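Local coordinates for protein probable polyketide synthase 1 (PDB 2H84) that makes acylpyrones in vitro, its C-terminal type III polyketide synthase domain, the part present here, carrying out iterative chain extension and cyclisation, at residues F15-G20 with E223-E228; H64-Y69 with F206-A211; R178-C183 with A212-C217; N242-D247 with F359-A364; A259-V264 with K302-N307. One frame throughout, in Å; residues are numbered along the deposited sequence.

Contact 1 (F15-G20 with E223-E228); sequences FVLGIG and ETPLYE
Glu228 holds its CG anti to the backbone N (chi1 -174°), while Phe15 has its CG beside its own backbone N (chi1 -77°), and the two side chains lie side by side. The methylene CG of Glu228 lies over one face of the phenyl ring, 3.3 Å from Phe15 CZ, and the carboxylate plane is turned 34° from the ring. Pro225 CB adds to this patch at 3.8 Å from Phe15 CD2. Leu17 CD2 rests on the same proline, and its CD1 touches the carboxylate of Glu223, whose charge is paired with Arg178. Among the residues beyond this patch, Val16 CG2 meets Tyr227 CB at 4.1 Å, Ile19 CD1 comes to the edge of the tyrosine ring, and Leu226 CD1 sits 3.5 Å from Gly18 CA. Two backbone bonds fix the register: Val16 N donates to Tyr227 O at 2.9 Å, and Leu226 N to Val16 O, also at 2.9 Å. Because Leu226 and Tyr227 both face Val16, the pairing is a classic beta bulge, set where strands 15-22 and 227-236 meet as antiparallel neighbours and join the two halves of the thiolase fold.

Contact 2 (H64-Y69 with F206-A211); sequences HLVRDY and FADGSA
Asp208 grips the loop of residues 64-69 through both its backbone and its side chain, in the two hydrogen bonds that cross the contact. Its N-H gives a nearly straight bond to His64 O, 3.1 Å from Asp208 N to that oxygen. Two residues on, Val66 N donates to Asp208 OD2 at 2.7 Å, again nearly straight (171° at the hydrogen) and meeting the oxygen close to its C-O axis. Ser188 OG is a second partner of OD2 and also bonds to Arg67 N, so one serine ties the carboxylate and the loop together.

One apolar pair lies beside these bonds: Leu65 CD2 is 4.1 Å from Ala207 CB. Other approaches are van der Waals contacts with oxygens, Ala207 CB near His64 O and Val66 CG2 3.6 Å from Asp208 OD2, the latter two side chains crossing at about a right angle.

Phe206 follows helix 197-205 and carries its ring to within about 5 Å of Cys157, the predicted nucleophile, consistent with the gatekeeper phenylalanine of chalcone synthases. Val66 leans on Gln90 and Val94 of helix 84-110, while beyond Asp208 the chain enters strand 209-216 and pairs with strand 178-185.

Contact 3 (R178-C183 with A212-C217); sequences RILVVC and AYIIGC
Val181 and Tyr213 face each other in the antiparallel ladder between strands 178-185 and 209-216, neighbours in the N-terminal half of the mixed sheet of the thiolase fold. Tyr213 has its CG between the backbone N and the carbonyl carbon (chi1 61°, the crowded position), and its ring lies alongside the valine. Val181 CB sits over one ring face, 3.8 Å from the centroid of the Tyr213 ring and 23° off its normal, a CH-pi contact. The phenol oxygen bonds to Ser163 OG of helix 159-171. An alanine in place of Tyr213 would probably leave Val181 without its aromatic cover and Ser163 without that partner.

Next to this pair Ile179 CB meets Ile215 CG2 at 3.6 Å. On the opposite face of the sheet, Leu180 and Ile214 touch through their CD1 methyls, and Val182 CG1 lies 3.8 Å from Ala212 CB; helix 84-110 covers this face with Cys103, Ala106 and Trp110. Backbone bonds hold the register: Ile179 N to Ile215 O (3.0 Å), Ile215 N to Ile179 O (2.9 Å) and Val181 N to Tyr213 O (2.9 Å).

At the end of the ladder, Gly216 CA lies over a face of the Arg178 guanidinium. All the touching residues are buried, with apolar pairs on both faces of the sheet, and the salt bridge from Arg178 to Glu223 is likely to keep the buried guanidinium charged.

Contact 4 (N242-D247 with F359-A364); sequences NAMVWD and FGPGLA
Met244 meets the turn at Pro361 with its sulfur and terminal methyl. SD lies 3.3 Å from Pro361 CD and 3.5 Å from Gly360 C, with the methionine crossing the proline ring at about a right angle. The bend at chi3 (73°) sends CE back to Pro361 CD, while CB stays near Pro361 CG at 3.8 Å. Leu363 approaches from the other limb of the turn, its CD2 3.9 Å from Met244 SD and its CD1 against Ala243 CB. An alanine in place of Met244 would probably open a gap beside Pro361 and leave Leu363 CD2 without its sulfur neighbour.

The turn itself is held by paired backbone bonds, Gly360 N to Ala364 O and Ala364 N to Gly360 O, each 3.1 Å. Gly362 adopts backbone angles that call for glycine, and a cis peptide bond precedes Leu363, whose N is bonded to Thr240 OG1. Farther out, Ile261 of helix 261-280 packs on Met244, and Ile130 of the second subunit packs on Pro361.

The side chain of Met244 comes within about 4 Å of that of Cys157, the predicted active-site residue, and of a bound hexaethylene glycol, probably from the crystallisation liquor. The arrangement corresponds to the Gly-Phe-Gly-Pro-Gly loop of chalcone synthases, of which Phe359-Gly362 keep the last four residues, at the turn that leads from strand 353-360 into strand 364-372; it lines the active-site cavity in that family.

Contact 5 (A259-V264 with K302-N307); sequences ASIPIV and KSILMN
Ile304 and Pro262 make the close-packed part of this contact. With CG1 of Ile304 beside its backbone N (chi1 -64°) and the chain bent again at chi2 (-73°), the CD1 methyl reaches 3.3 Å from Pro262 CA and 4.1 Å from Pro262 CB, the two side chains crossing at about a right angle. The same methyl meets Ile261 CG2 at 3.7 Å. One methyl therefore serves two successive residues, and Ile304 also touches Phe359 near the end of strand 353-360. Asn307 OD1 approaches Pro262 C at 3.7 Å without a hydrogen bond across the pair, though the position of its amide is doubtful.

This is the N-terminal part of helix 261-280 set against that of helix 302-311, two helices of the C-terminal half of the thiolase fold. Helix 302-311 has another neighbour in helix 320-329, where Trp323 receives Lys302, Leu305 and Met306.

Toward solvent the fit is looser. Ser303 CB comes no nearer than 4.2 Å to Pro262 CG, and within its own helix Lys302 NZ donates to Ser303 OG at 2.9 Å. Ile263 is exposed and points away from helix 302-311.

Contacts 1, 2 and 3 share the mixed sheet, which contact 4 also reaches through strand 353-360. Contact 3 continues contact 2 along strand 209-216, where Ala211 O and Cys183 N lie 2.9 Å apart, probably hydrogen-bonded. It adjoins contact 1, centres about 9 Å apart, through the Arg178-Glu223 salt bridge. Contacts 4 and 5 form a second group, centres about 14 Å apart: Ile261 CD1 lies 3.5 Å from Met244 CG, and Ile304 CG2 3.5 Å from Phe359 CE2. The groups approach each other at the active site, where contacts 2 and 4 have nearest atoms about 6 Å apart and both send a side chain toward Cys157. Phe206, Met244 and Ile261 each lie about 4 Å from the bound hexaethylene glycol.

Contact 1 (F15-G20 with E223-E228)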
# COMPACT_ATOMS: atom_id res chain seq x y z
N PHE A 15 -3.35 -9.57 -19.88
CA PHE A 15 -3.81 -8.61 -20.89
C PHE A 15 -4.60 -7.48 -20.24
O PHE A 15 -5.36 -7.72 -19.31
CB PHE A 15 -4.75 -9.27 -21.91
CG PHE A 15 -4.06 -10.10 -22.93
CD1 PHE A 15 -3.60 -11.38 -22.61
CD2 PHE A 15 -3.86 -9.61 -24.21
CE1 PHE A 15 -2.96 -12.16 -23.57
CE2 PHE A 15 -3.22 -10.38 -25.17
CZ PHE A 15 -2.77 -11.66 -24.85
N VAL A 16 -4.44 -6.26 -20.74
CA VAL A 16 -5.19 -5.14 -20.20
C VAL A 16 -6.50 -5.22 -20.99
O VAL A 16 -6.50 -4.99 -22.20
CB VAL A 16 -4.50 -3.81 -20.54
CG1 VAL A 16 -5.23 -2.73 -20.07
CG2 VAL A 16 -3.27 -3.70 -19.88
N LEU A 17 -7.60 -5.53 -20.31
CA LEU A 17 -8.90 -5.69 -20.97
C LEU A 17 -9.83 -4.46 -21.02
O LEU A 17 -10.91 -4.52 -21.62
CB LEU A 17 -9.63 -6.87 -20.33
CG LEU A 17 -8.82 -8.17 -20.27
CD1 LEU A 17 -9.58 -9.20 -19.47
CD2 LEU A 17 -8.55 -8.67 -21.67
N GLY A 18 -9.41 -3.37 -20.40
CA GLY A 18 -10.22 -2.17 -20.41
C GLY A 18 -9.60 -1.05 -19.61
O GLY A 18 -8.90 -1.31 -18.64
N ILE A 19 -9.85 0.19 -20.01
CA ILE A 19 -9.30 1.34 -19.31
C ILE A 19 -10.31 2.47 -19.22
O ILE A 19 -11.14 2.66 -20.11
CB ILE A 19 -8.07 1.92 -20.02
CG1 ILE A 19 -7.10 0.80 -20.38
CG2 ILE A 19 -7.41 2.95 -19.13
CD1 ILE A 19 -6.02 1.25 -21.34
N GLY A 20 -10.24 3.24 -18.14
CA GLY A 20 -11.16 4.35 -17.99
C GLY A 20 -10.49 5.41 -17.16
O GLY A 20 -9.73 5.11 -16.24
N GLU A 223 -14.56 -10.45 -24.45
CA GLU A 223 -13.57 -9.46 -24.06
C GLU A 223 -12.75 -9.06 -25.27
O GLU A 223 -12.39 -9.90 -26.09
CB GLU A 223 -12.65 -10.02 -22.98
CG GLU A 223 -13.38 -10.49 -21.75
CD GLU A 223 -12.44 -10.88 -20.65
OE1 GLU A 223 -11.49 -11.63 -20.95
OE2 GLU A 223 -12.63 -10.46 -19.49
N THR A 224 -12.45 -7.78 -25.36
CA THR A 224 -11.67 -7.26 -26.47
C THR A 224 -10.39 -6.60 -25.93
O THR A 224 -10.37 -5.42 -25.61
CB THR A 224 -12.52 -6.28 -27.31
OG1 THR A 224 -11.78 -5.09 -27.58
CG2 THR A 224 -13.81 -5.93 -26.58
N PRO A 225 -9.31 -7.39 -25.82
CA PRO A 225 -7.98 -6.99 -25.33
C PRO A 225 -7.43 -5.70 -25.92
O PRO A 225 -7.63 -5.41 -27.10
CB PRO A 225 -7.12 -8.20 -25.67
CG PRO A 225 -8.06 -9.32 -25.52
CD PRO A 225 -9.30 -8.80 -26.22
N LEU A 226 -6.73 -4.94 -25.08
CA LEU A 226 -6.14 -3.66 -25.49
C LEU A 226 -4.62 -3.74 -25.60
O LEU A 226 -4.05 -3.25 -26.58
CB LEU A 226 -6.54 -2.57 -24.49
CG LEU A 226 -8.03 -2.24 -24.43
CD1 LEU A 226 -8.33 -1.35 -23.23
CD2 LEU A 226 -8.45 -1.57 -25.71
N TYR A 227 -3.97 -4.34 -24.61
CA TYR A 227 -2.51 -4.46 -24.62
C TYR A 227 -2.12 -5.81 -24.05
O TYR A 227 -2.76 -6.30 -23.12
CB TYR A 227 -1.84 -3.40 -23.74
CG TYR A 227 -2.01 -1.97 -24.17
CD1 TYR A 227 -3.09 -1.21 -23.74
CD2 TYR A 227 -1.07 -1.36 -25.01
CE1 TYR A 227 -3.24 0.12 -24.12
CE2 TYR A 227 -1.20 -0.03 -25.40
CZ TYR A 227 -2.28 0.71 -24.95
OH TYR A 227 -2.37 2.03 -25.31
N GLU A 228 -1.08 -6.41 -24.62
CA GLU A 228 -0.61 -7.68 -24.10
C GLU A 228 0.63 -7.38 -23.28
O GLU A 228 1.68 -7.06 -23.84
CB GLU A 228 -0.24 -8.65 -25.22
CG GLU A 228 0.12 -10.02 -24.68
CD GLU A 228 0.67 -10.96 -25.74
OE1 GLU A 228 0.23 -10.86 -26.92
OE2 GLU A 228 1.53 -11.81 -25.40

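Contact 2 (H64-Y69 with F206-A211)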
# COMPACT_ATOMS: atom_id res chain seq x y z
N HIS A 64 -6.22 19.58 -14.70
CA HIS A 64 -7.48 19.47 -13.97
C HIS A 64 -7.13 19.49 -12.49
O HIS A 64 -6.27 18.73 -12.03
CB HIS A 64 -8.19 18.17 -14.35
CG HIS A 64 -8.64 18.14 -15.78
ND1 HIS A 64 -9.92 18.46 -16.16
CD2 HIS A 64 -7.96 17.86 -16.92
CE1 HIS A 64 -10.02 18.38 -17.48
NE2 HIS A 64 -8.84 18.03 -17.96
N LEU A 65 -7.77 20.37 -11.74
CA LEU A 65 -7.44 20.50 -10.33
C LEU A 65 -8.64 20.56 -9.40
O LEU A 65 -9.57 21.31 -9.65
CB LEU A 65 -6.60 21.77 -10.12
CG LEU A 65 -5.45 22.04 -11.07
CD1 LEU A 65 -4.96 23.45 -10.86
CD2 LEU A 65 -4.34 21.05 -10.86
N VAL A 66 -8.59 19.78 -8.33
CA VAL A 66 -9.67 19.78 -7.35
C VAL A 66 -9.64 21.18 -6.75
O VAL A 66 -10.68 21.72 -6.38
CB VAL A 66 -9.43 18.72 -6.25
CG1 VAL A 66 -10.41 18.90 -5.10
CG2 VAL A 66 -9.59 17.33 -6.84
N ARG A 67 -8.45 21.77 -6.65
CA ARG A 67 -8.31 23.13 -6.13
C ARG A 67 -7.89 24.05 -7.26
O ARG A 67 -6.73 24.08 -7.65
CB ARG A 67 -7.28 23.20 -5.01
CG ARG A 67 -7.09 24.62 -4.45
CD ARG A 67 -6.27 24.63 -3.18
NE ARG A 67 -6.01 25.99 -2.71
CZ ARG A 67 -6.10 26.36 -1.44
NH1 ARG A 67 -6.45 25.47 -0.52
NH2 ARG A 67 -5.86 27.60 -1.06
N ASP A 68 -8.85 24.80 -7.79
CA ASP A 68 -8.59 25.72 -8.89
C ASP A 68 -8.00 27.01 -8.33
O ASP A 68 -8.73 27.89 -7.89
CB ASP A 68 -9.90 26.00 -9.64
CG ASP A 68 -9.69 26.86 -10.88
OD1 ASP A 68 -10.64 27.03 -11.67
OD2 ASP A 68 -8.59 27.39 -11.07
N TYR A 69 -6.68 27.10 -8.37
CA TYR A 69 -6.00 28.27 -7.85
C TYR A 69 -6.35 29.60 -8.52
O TYR A 69 -6.03 30.66 -7.98
CB TYR A 69 -4.49 28.03 -7.88
CG TYR A 69 -4.05 27.04 -6.83
CD1 TYR A 69 -4.19 25.67 -7.03
CD2 TYR A 69 -3.54 27.48 -5.60
CE1 TYR A 69 -3.84 24.76 -6.03
CE2 TYR A 69 -3.20 26.59 -4.61
CZ TYR A 69 -3.35 25.23 -4.82
OH TYR A 69 -3.02 24.36 -3.81
N PHE A 206 2.16 19.43 -11.52
CA PHE A 206 1.25 18.44 -10.92
C PHE A 206 -0.23 18.75 -11.08
O PHE A 206 -0.64 19.90 -11.03
CB PHE A 206 1.56 18.24 -9.43
CG PHE A 206 2.91 17.61 -9.16
CD1 PHE A 206 3.18 16.31 -9.58
CD2 PHE A 206 3.90 18.32 -8.49
CE1 PHE A 206 4.42 15.72 -9.33
CE2 PHE A 206 5.15 17.75 -8.22
CZ PHE A 206 5.41 16.44 -8.65
N ALA A 207 -1.01 17.70 -11.28
CA ALA A 207 -2.46 17.83 -11.44
C ALA A 207 -3.12 16.62 -10.78
O ALA A 207 -2.43 15.72 -10.29
CB ALA A 207 -2.82 17.87 -12.94
N ASP A 208 -4.46 16.61 -10.76
CA ASP A 208 -5.21 15.52 -10.13
C ASP A 208 -5.97 14.67 -11.14
O ASP A 208 -6.42 15.17 -12.17
CB ASP A 208 -6.21 16.08 -9.12
CG ASP A 208 -5.66 17.23 -8.34
OD1 ASP A 208 -4.50 17.13 -7.88
OD2 ASP A 208 -6.39 18.22 -8.18
N GLY A 209 -6.12 13.39 -10.83
CA GLY A 209 -6.83 12.52 -11.73
C GLY A 209 -6.93 11.10 -11.21
O GLY A 209 -6.31 10.74 -10.21
N SER A 210 -7.73 10.29 -11.91
CA SER A 210 -7.94 8.90 -11.54
C SER A 210 -8.06 8.08 -12.80
O SER A 210 -8.75 8.47 -13.74
CB SER A 210 -9.23 8.77 -10.73
OG SER A 210 -9.44 7.43 -10.28
N ALA A 211 -7.40 6.93 -12.81
CA ALA A 211 -7.43 6.03 -13.96
C ALA A 211 -7.59 4.60 -13.48
O ALA A 211 -6.94 4.19 -12.52
CB ALA A 211 -6.15 6.17 -14.75

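Contact 3 (R178-C183 with A212-C217)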
# COMPACT_ATOMS: atom_id res chain seq x y z
N ARG A 178 -9.78 -11.60 -12.54
CA ARG A 178 -10.06 -10.39 -13.31
C ARG A 178 -9.87 -9.26 -12.32
O ARG A 178 -10.80 -8.89 -11.59
CB ARG A 178 -11.49 -10.38 -13.83
CG ARG A 178 -11.73 -11.26 -15.05
CD ARG A 178 -10.81 -10.89 -16.19
NE ARG A 178 -9.95 -12.02 -16.52
CZ ARG A 178 -9.92 -12.60 -17.72
NH1 ARG A 178 -10.69 -12.14 -18.69
NH2 ARG A 178 -9.13 -13.64 -17.92
N ILE A 179 -8.65 -8.73 -12.29
CA ILE A 179 -8.26 -7.65 -11.39
C ILE A 179 -8.60 -6.24 -11.87
O ILE A 179 -8.20 -5.85 -12.97
CB ILE A 179 -6.75 -7.70 -11.13
CG1 ILE A 179 -6.32 -9.12 -10.78
CG2 ILE A 179 -6.38 -6.74 -10.01
CD1 ILE A 179 -5.82 -9.90 -11.96
N LEU A 180 -9.32 -5.50 -11.04
CA LEU A 180 -9.68 -4.11 -11.34
C LEU A 180 -8.71 -3.22 -10.57
O LEU A 180 -8.55 -3.36 -9.36
CB LEU A 180 -11.10 -3.83 -10.87
CG LEU A 180 -11.46 -2.34 -10.79
CD1 LEU A 180 -11.56 -1.76 -12.19
CD2 LEU A 180 -12.77 -2.19 -10.05
N VAL A 181 -8.06 -2.28 -11.25
CA VAL A 181 -7.10 -1.41 -10.59
C VAL A 181 -7.44 0.07 -10.77
O VAL A 181 -7.76 0.51 -11.87
CB VAL A 181 -5.67 -1.66 -11.14
CG1 VAL A 181 -4.67 -0.85 -10.36
CG2 VAL A 181 -5.32 -3.13 -11.07
N VAL A 182 -7.35 0.83 -9.68
CA VAL A 182 -7.63 2.27 -9.71
C VAL A 182 -6.48 3.05 -9.09
O VAL A 182 -6.15 2.86 -7.93
CB VAL A 182 -8.88 2.67 -8.88
CG1 VAL A 182 -9.66 3.76 -9.62
CG2 VAL A 182 -9.72 1.45 -8.58
N CYS A 183 -5.88 3.94 -9.87
CA CYS A 183 -4.82 4.77 -9.37
C CYS A 183 -5.41 6.18 -9.39
O CYS A 183 -5.77 6.71 -10.45
CB CYS A 183 -3.59 4.68 -10.27
SG CYS A 183 -2.97 3.00 -10.42
N ALA A 212 -8.46 3.84 -14.13
CA ALA A 212 -8.66 2.45 -13.75
C ALA A 212 -8.58 1.52 -14.96
O ALA A 212 -8.81 1.95 -16.09
CB ALA A 212 -10.00 2.28 -13.05
N TYR A 213 -8.23 0.26 -14.72
CA TYR A 213 -8.16 -0.70 -15.81
C TYR A 213 -8.45 -2.13 -15.33
O TYR A 213 -8.26 -2.45 -14.15
CB TYR A 213 -6.78 -0.61 -16.49
CG TYR A 213 -5.61 -0.93 -15.59
CD1 TYR A 213 -5.15 -2.24 -15.44
CD2 TYR A 213 -4.98 0.08 -14.86
CE1 TYR A 213 -4.09 -2.54 -14.58
CE2 TYR A 213 -3.92 -0.22 -14.00
CZ TYR A 213 -3.48 -1.53 -13.86
OH TYR A 213 -2.45 -1.83 -13.01
N ILE A 214 -8.96 -2.97 -16.22
CA ILE A 214 -9.24 -4.36 -15.90
C ILE A 214 -8.12 -5.19 -16.53
O ILE A 214 -7.68 -4.91 -17.64
CB ILE A 214 -10.56 -4.82 -16.52
CG1 ILE A 214 -11.68 -3.84 -16.16
CG2 ILE A 214 -10.88 -6.23 -16.04
CD1 ILE A 214 -12.03 -3.79 -14.69
N ILE A 215 -7.65 -6.21 -15.83
CA ILE A 215 -6.56 -7.03 -16.35
C ILE A 215 -6.75 -8.51 -16.01
O ILE A 215 -7.25 -8.84 -14.94
CB ILE A 215 -5.22 -6.54 -15.77
CG1 ILE A 215 -4.08 -7.40 -16.26
CG2 ILE A 215 -5.28 -6.56 -14.25
CD1 ILE A 215 -2.74 -6.94 -15.75
N GLY A 216 -6.37 -9.39 -16.93
CA GLY A 216 -6.52 -10.82 -16.69
C GLY A 216 -5.83 -11.68 -17.72
O GLY A 216 -5.30 -11.18 -18.71
N CYS A 217 -5.83 -12.99 -17.50
CA CYS A 217 -5.19 -13.92 -18.43
C CYS A 217 -6.21 -14.68 -19.24
O CYS A 217 -7.36 -14.83 -18.82
CB CYS A 217 -4.31 -14.91 -17.69
SG CYS A 217 -2.82 -14.19 -16.98

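Contact 4 (N242-D247 with F359-A364)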
# COMPACT_ATOMS: atom_id res chain seq x y z
N ASN A 242 16.94 10.76 -1.10
CA ASN A 242 16.55 12.16 -0.95
C ASN A 242 16.26 12.91 -2.24
O ASN A 242 15.91 14.08 -2.20
CB ASN A 242 17.61 12.93 -0.18
CG ASN A 242 17.83 12.39 1.21
OD1 ASN A 242 16.91 12.00 1.92
ND2 ASN A 242 19.09 12.38 1.61
N ALA A 243 16.39 12.22 -3.38
CA ALA A 243 16.12 12.83 -4.68
C ALA A 243 14.69 13.37 -4.71
O ALA A 243 14.43 14.45 -5.24
CB ALA A 243 16.30 11.82 -5.74
N MET A 244 13.77 12.60 -4.16
CA MET A 244 12.36 12.99 -4.12
C MET A 244 11.83 12.86 -2.71
O MET A 244 11.87 11.79 -2.12
CB MET A 244 11.53 12.10 -5.05
CG MET A 244 11.87 12.25 -6.52
SD MET A 244 10.91 11.14 -7.52
CE MET A 244 9.26 11.97 -7.44
N VAL A 245 11.31 13.96 -2.16
CA VAL A 245 10.79 13.94 -0.81
C VAL A 245 9.29 14.22 -0.80
O VAL A 245 8.78 15.03 -1.57
CB VAL A 245 11.52 14.95 0.05
CG1 VAL A 245 10.95 14.95 1.42
CG2 VAL A 245 13.02 14.61 0.12
N TRP A 246 8.59 13.53 0.09
CA TRP A 246 7.17 13.67 0.29
C TRP A 246 7.00 13.33 1.77
O TRP A 246 6.65 12.20 2.11
CB TRP A 246 6.40 12.68 -0.59
CG TRP A 246 4.91 12.87 -0.58
CD1 TRP A 246 3.96 11.93 -0.24
CD2 TRP A 246 4.19 14.05 -0.97
NE1 TRP A 246 2.69 12.46 -0.41
CE2 TRP A 246 2.81 13.76 -0.85
CE3 TRP A 246 4.58 15.32 -1.41
CZ2 TRP A 246 1.82 14.70 -1.15
CZ3 TRP A 246 3.58 16.26 -1.71
CH2 TRP A 246 2.22 15.95 -1.58
N ASP A 247 7.29 14.29 2.64
CA ASP A 247 7.20 14.08 4.08
C ASP A 247 5.88 14.49 4.72
O ASP A 247 5.32 15.54 4.40
CB ASP A 247 8.33 14.81 4.79
CG ASP A 247 9.68 14.22 4.48
OD1 ASP A 247 9.88 13.01 4.72
OD2 ASP A 247 10.56 14.95 4.01
N PHE A 359 9.01 6.45 -13.10
CA PHE A 359 10.06 6.59 -12.09
C PHE A 359 9.47 7.32 -10.93
O PHE A 359 8.55 8.14 -11.08
CB PHE A 359 11.23 7.40 -12.65
CG PHE A 359 11.03 7.84 -14.07
CD1 PHE A 359 11.43 7.00 -15.13
CD2 PHE A 359 10.24 8.97 -14.35
CE1 PHE A 359 11.13 7.33 -16.45
CE2 PHE A 359 9.94 9.32 -15.66
CZ PHE A 359 10.34 8.48 -16.72
N GLY A 360 10.03 7.06 -9.75
CA GLY A 360 9.55 7.73 -8.55
C GLY A 360 10.49 7.62 -7.38
O GLY A 360 11.65 7.29 -7.53
N PRO A 361 9.98 7.98 -6.20
CA PRO A 361 10.77 7.93 -4.96
C PRO A 361 11.66 6.66 -4.78
O PRO A 361 11.15 5.55 -5.10
CB PRO A 361 9.70 8.05 -3.92
CG PRO A 361 8.95 9.30 -4.54
CD PRO A 361 8.87 8.97 -6.05
N GLY A 362 12.86 6.83 -4.28
CA GLY A 362 13.67 5.79 -4.14
C GLY A 362 15.13 6.18 -4.39
O GLY A 362 15.89 6.03 -3.34
N LEU A 363 15.64 6.50 -5.57
CA LEU A 363 14.85 6.46 -6.68
C LEU A 363 14.53 5.08 -7.26
O LEU A 363 15.19 4.04 -6.99
CB LEU A 363 15.57 7.30 -7.70
CG LEU A 363 15.76 8.76 -7.30
CD1 LEU A 363 16.92 9.48 -7.98
CD2 LEU A 363 14.45 9.42 -7.65
N ALA A 364 13.59 5.01 -8.19
CA ALA A 364 13.23 3.72 -8.84
C ALA A 364 12.61 3.83 -10.20
O ALA A 364 11.90 4.76 -10.47
CB ALA A 364 12.35 2.91 -7.85

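Contact 5 (A259-V264 with K302-N307)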
# COMPACT_ATOMS: atom_id res chain seq x y z
N ALA A 259 17.33 18.77 -8.27
CA ALA A 259 17.60 19.23 -9.64
C ALA A 259 18.28 18.17 -10.50
O ALA A 259 18.30 18.28 -11.74
CB ALA A 259 18.45 20.47 -9.59
N SER A 260 18.83 17.15 -9.85
CA SER A 260 19.53 16.08 -10.53
C SER A 260 18.60 15.00 -11.10
O SER A 260 18.99 14.21 -11.96
CB SER A 260 20.52 15.42 -9.58
OG SER A 260 19.82 14.76 -8.54
N ILE A 261 17.37 14.97 -10.62
CA ILE A 261 16.42 13.98 -11.09
C ILE A 261 16.44 13.75 -12.61
O ILE A 261 16.68 12.63 -13.08
CB ILE A 261 15.00 14.33 -10.60
CG1 ILE A 261 14.95 14.18 -9.07
CG2 ILE A 261 13.97 13.40 -11.22
CD1 ILE A 261 13.66 14.59 -8.44
N PRO A 262 16.23 14.82 -13.40
CA PRO A 262 16.22 14.68 -14.86
C PRO A 262 17.38 13.89 -15.41
O PRO A 262 17.21 12.85 -16.04
CB PRO A 262 16.26 16.13 -15.36
CG PRO A 262 15.57 16.88 -14.24
CD PRO A 262 16.18 16.24 -13.02
N ILE A 263 18.58 14.39 -15.14
CA ILE A 263 19.79 13.75 -15.61
C ILE A 263 20.06 12.37 -15.00
O ILE A 263 20.59 11.48 -15.67
CB ILE A 263 20.97 14.76 -15.47
CG1 ILE A 263 22.32 14.11 -15.65
CG2 ILE A 263 21.00 15.35 -14.18
CD1 ILE A 263 22.51 13.70 -17.03
N VAL A 264 19.68 12.17 -13.75
CA VAL A 264 19.88 10.87 -13.14
C VAL A 264 19.02 9.89 -13.93
O VAL A 264 19.34 8.72 -14.04
CB VAL A 264 19.44 10.82 -11.65
CG1 VAL A 264 19.69 9.43 -11.06
CG2 VAL A 264 20.17 11.85 -10.85
N LYS A 302 8.56 18.02 -18.57
CA LYS A 302 9.22 18.20 -19.86
C LYS A 302 10.71 17.83 -19.87
O LYS A 302 11.19 17.18 -20.80
CB LYS A 302 9.03 19.63 -20.37
CG LYS A 302 9.33 20.72 -19.36
CD LYS A 302 10.67 21.39 -19.62
CE LYS A 302 10.94 22.49 -18.58
NZ LYS A 302 10.97 21.99 -17.17
N SER A 303 11.44 18.25 -18.84
CA SER A 303 12.86 17.97 -18.74
C SER A 303 13.06 16.47 -18.71
O SER A 303 13.90 15.95 -19.41
CB SER A 303 13.44 18.57 -17.47
OG SER A 303 12.76 19.76 -17.13
N ILE A 304 12.28 15.78 -17.90
CA ILE A 304 12.41 14.33 -17.83
C ILE A 304 12.14 13.64 -19.18
O ILE A 304 12.93 12.80 -19.63
CB ILE A 304 11.45 13.74 -16.77
CG1 ILE A 304 11.82 14.25 -15.38
CG2 ILE A 304 11.52 12.24 -16.77
CD1 ILE A 304 13.07 13.64 -14.83
N LEU A 305 11.03 14.00 -19.81
CA LEU A 305 10.65 13.41 -21.10
C LEU A 305 11.70 13.63 -22.20
O LEU A 305 12.06 12.71 -22.94
CB LEU A 305 9.31 14.00 -21.56
CG LEU A 305 8.10 13.69 -20.70
CD1 LEU A 305 6.85 14.28 -21.37
CD2 LEU A 305 7.97 12.19 -20.53
N MET A 306 12.22 14.85 -22.29
CA MET A 306 13.22 15.15 -23.29
C MET A 306 14.54 14.43 -23.03
O MET A 306 15.18 13.97 -23.96
CB MET A 306 13.46 16.66 -23.34
CG MET A 306 12.17 17.44 -23.46
SD MET A 306 12.35 19.07 -24.27
CE MET A 306 12.31 20.16 -22.86
N ASN A 307 14.95 14.34 -21.76
CA ASN A 307 16.20 13.67 -21.44
C ASN A 307 16.12 12.22 -21.87
O ASN A 307 17.08 11.68 -22.42
CB ASN A 307 16.51 13.74 -19.95
CG ASN A 307 16.85 15.13 -19.52
OD1 ASN A 307 17.72 15.38 -18.74
ND2 ASN A 307 16.13 16.05 -20.05